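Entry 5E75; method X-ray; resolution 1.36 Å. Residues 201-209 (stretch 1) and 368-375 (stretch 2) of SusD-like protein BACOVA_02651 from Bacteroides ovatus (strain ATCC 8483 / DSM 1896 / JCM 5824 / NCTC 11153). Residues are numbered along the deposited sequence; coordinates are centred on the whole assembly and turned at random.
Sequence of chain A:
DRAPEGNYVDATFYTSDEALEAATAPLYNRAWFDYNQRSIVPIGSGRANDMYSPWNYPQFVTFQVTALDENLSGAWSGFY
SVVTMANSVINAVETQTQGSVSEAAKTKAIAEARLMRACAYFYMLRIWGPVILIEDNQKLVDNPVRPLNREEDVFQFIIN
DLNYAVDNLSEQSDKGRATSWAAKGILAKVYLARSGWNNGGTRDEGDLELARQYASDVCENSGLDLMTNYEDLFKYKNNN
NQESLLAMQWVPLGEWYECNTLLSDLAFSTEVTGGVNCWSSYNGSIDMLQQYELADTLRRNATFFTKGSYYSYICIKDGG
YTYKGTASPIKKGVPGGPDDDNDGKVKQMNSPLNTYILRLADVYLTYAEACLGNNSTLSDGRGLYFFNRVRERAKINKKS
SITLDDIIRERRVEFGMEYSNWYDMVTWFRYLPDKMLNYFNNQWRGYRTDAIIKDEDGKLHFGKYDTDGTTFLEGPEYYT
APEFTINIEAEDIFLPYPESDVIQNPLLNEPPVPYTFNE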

# COMPACT_ATOMS: atom_id res chain seq x y z
N GLY A 201 20.21 -15.22 -1.45
CA GLY A 201 20.60 -14.43 -0.29
C GLY A 201 21.50 -13.25 -0.59
O GLY A 201 22.04 -12.62 0.33
N THR A 202 21.66 -12.92 -1.86
CA THR A 202 22.37 -11.70 -2.25
C THR A 202 21.54 -10.92 -3.26
O THR A 202 20.64 -11.47 -3.91
N ARG A 203 21.80 -9.62 -3.34
CA ARG A 203 21.10 -8.74 -4.26
C ARG A 203 21.97 -8.42 -5.47
O ARG A 203 23.12 -7.99 -5.35
N ASP A 204 21.41 -8.66 -6.65
CA ASP A 204 22.11 -8.42 -7.91
C ASP A 204 22.61 -6.99 -7.99
O ASP A 204 21.83 -6.05 -7.85
N GLU A 205 23.90 -6.82 -8.26
CA GLU A 205 24.49 -5.49 -8.26
C GLU A 205 24.00 -4.64 -9.44
O GLU A 205 23.90 -3.42 -9.33
N GLY A 206 23.67 -5.28 -10.56
CA GLY A 206 23.10 -4.56 -11.68
C GLY A 206 21.75 -3.95 -11.34
O GLY A 206 21.51 -2.78 -11.62
N ASP A 207 20.88 -4.75 -10.74
CA ASP A 207 19.57 -4.25 -10.34
C ASP A 207 19.69 -3.20 -9.23
O ASP A 207 18.94 -2.23 -9.24
N LEU A 208 20.63 -3.39 -8.30
CA LEU A 208 20.87 -2.37 -7.26
C LEU A 208 21.28 -1.05 -7.89
O LEU A 208 20.82 0.02 -7.49
N GLU A 209 22.16 -1.12 -8.87
CA GLU A 209 22.63 0.09 -9.54
C GLU A 209 21.47 0.80 -10.23
O GLU A 209 21.32 2.01 -10.13
N ALA A 368 17.67 4.54 -0.04
CA ALA A 368 18.53 4.13 1.07
C ALA A 368 18.81 2.64 1.04
O ALA A 368 19.95 2.19 1.23
N GLU A 369 17.77 1.83 0.82
CA GLU A 369 17.92 0.39 0.84
C GLU A 369 18.78 -0.07 -0.34
O GLU A 369 19.58 -1.01 -0.22
N ALA A 370 18.62 0.58 -1.49
CA ALA A 370 19.44 0.24 -2.65
C ALA A 370 20.91 0.64 -2.46
O ALA A 370 21.79 -0.02 -3.00
N CYS A 371 21.16 1.70 -1.69
CA CYS A 371 22.53 2.07 -1.33
C CYS A 371 23.14 1.09 -0.31
O CYS A 371 24.32 0.74 -0.41
N LEU A 372 22.35 0.63 0.66
CA LEU A 372 22.81 -0.41 1.56
C LEU A 372 23.28 -1.64 0.77
O LEU A 372 24.35 -2.19 1.02
N GLY A 373 22.47 -2.05 -0.21
CA GLY A 373 22.87 -3.12 -1.11
C GLY A 373 23.19 -4.39 -0.35
O GLY A 373 22.39 -4.84 0.44
N ASN A 374 24.38 -4.94 -0.61
CA ASN A 374 24.81 -6.18 0.02
C ASN A 374 25.70 -5.94 1.22
O ASN A 374 26.19 -6.89 1.85
N ASN A 375 25.90 -4.67 1.57
CA ASN A 375 26.66 -4.37 2.78
C ASN A 375 25.82 -4.53 4.04
O ASN A 375 24.59 -4.43 4.00

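A single asparagine side chain can read a backbone much as a β-strand neighbour would, and N374 does so here. With chi1 in the m well, it points toward the other stretch and holds both the backbone N and the backbone O of R203: R203 N donates to N374 OD1 (2.8 Å), while N374 ND2 donates to R203 O (2.8 Å), both nearly linear. The second hydrogen of the amide goes to E205, whose m, m side chain starts sideways but brings OE2 within 2.9 Å of N374 ND2. One water donates to N374 OD1 (2.7 Å); another accepts from N374 N (2.9 Å).

R203 itself points toward stretch 2. Its chain leaves m, then t, and ends in a salt bridge, with E369 OE2 near the guanidinium plane, 2.8 Å from R203 NH1 and 3.0 Å from R203 NH2. The t, t rotamer of E369 extends its carboxylate to this site. A water accepts from R203 NH1 (2.8 Å) and donates to E369 O (2.9 Å) and G373 O (2.7 Å), tying the arginine to the helix end.

Beside these polar groups, L208 (m, t), which points toward stretch 2, supplies apolar packing: L208 CD2 lies 3.9 Å from A370 O, and L208 CD1 lies 3.6 Å from G373 CA. An ideal CB on G373, whose phi is positive, would sit tightly against L208 CD1, at 3.4 Å.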

# COMPACT_ATOMS: atom_id res chain seq x y z
CB THR A 202 23.78 -11.99 -2.82
OG1 THR A 202 23.68 -12.56 -4.12
CG2 THR A 202 24.56 -12.92 -1.91
CB ARG A 203 20.65 -7.47 -3.54
CG ARG A 203 19.47 -7.72 -2.61
CD ARG A 203 18.95 -6.47 -1.89
NE ARG A 203 17.50 -6.53 -1.73
CZ ARG A 203 16.79 -5.83 -0.86
NH1 ARG A 203 17.36 -5.01 0.02
NH2 ARG A 203 15.46 -5.98 -0.85
CB ASP A 204 21.13 -8.69 -9.05
CG ASP A 204 21.78 -8.57 -10.40
OD1 ASP A 204 22.41 -9.56 -10.82
OD2 ASP A 204 21.64 -7.51 -11.03
CB GLU A 205 26.02 -5.63 -8.25
CG GLU A 205 26.58 -6.24 -6.94
CD GLU A 205 26.58 -5.28 -5.77
OE1 GLU A 205 26.27 -4.08 -5.97
OE2 GLU A 205 26.92 -5.72 -4.63
CB ASP A 207 18.65 -5.39 -9.89
CG ASP A 207 18.09 -6.23 -11.04
OD1 ASP A 207 18.26 -5.88 -12.24
OD2 ASP A 207 17.45 -7.25 -10.74
CB LEU A 208 21.91 -2.84 -6.26
CG LEU A 208 21.49 -3.93 -5.28
CD1 LEU A 208 22.70 -4.40 -4.48
CD2 LEU A 208 20.41 -3.40 -4.34
CB GLU A 209 23.75 -0.25 -10.53
CG GLU A 209 24.25 0.93 -11.34
CD GLU A 209 24.80 2.05 -10.49
OE1 GLU A 209 25.25 1.78 -9.35
OE2 GLU A 209 24.79 3.21 -10.95
CB ALA A 368 17.91 4.53 2.41
CB GLU A 369 16.54 -0.31 0.83
CG GLU A 369 16.58 -1.81 1.00
CD GLU A 369 15.20 -2.45 1.14
OE1 GLU A 369 14.20 -1.73 1.33
OE2 GLU A 369 15.13 -3.70 1.10
CB ALA A 370 18.87 0.86 -3.92
CB CYS A 371 22.59 3.50 -0.80
SG CYS A 371 22.30 4.76 -2.03
CB LEU A 372 21.69 -0.78 2.52
CG LEU A 372 21.96 -1.94 3.46
CD1 LEU A 372 23.04 -1.61 4.49
CD2 LEU A 372 20.69 -2.37 4.18
CB ASN A 374 25.54 -7.04 -1.00
CG ASN A 374 24.60 -7.59 -2.05
OD1 ASN A 374 23.62 -8.23 -1.71
ND2 ASN A 374 24.89 -7.33 -3.31
CB ASN A 375 27.25 -2.96 2.68
CG ASN A 375 28.34 -2.88 1.63
OD1 ASN A 375 29.20 -3.76 1.55
ND2 ASN A 375 28.30 -1.85 0.82
O HOH W 1 22.67 -9.36 0.51
O HOH W 2 19.86 -3.81 0.56
O HOH W 3 26.41 -3.58 -2.13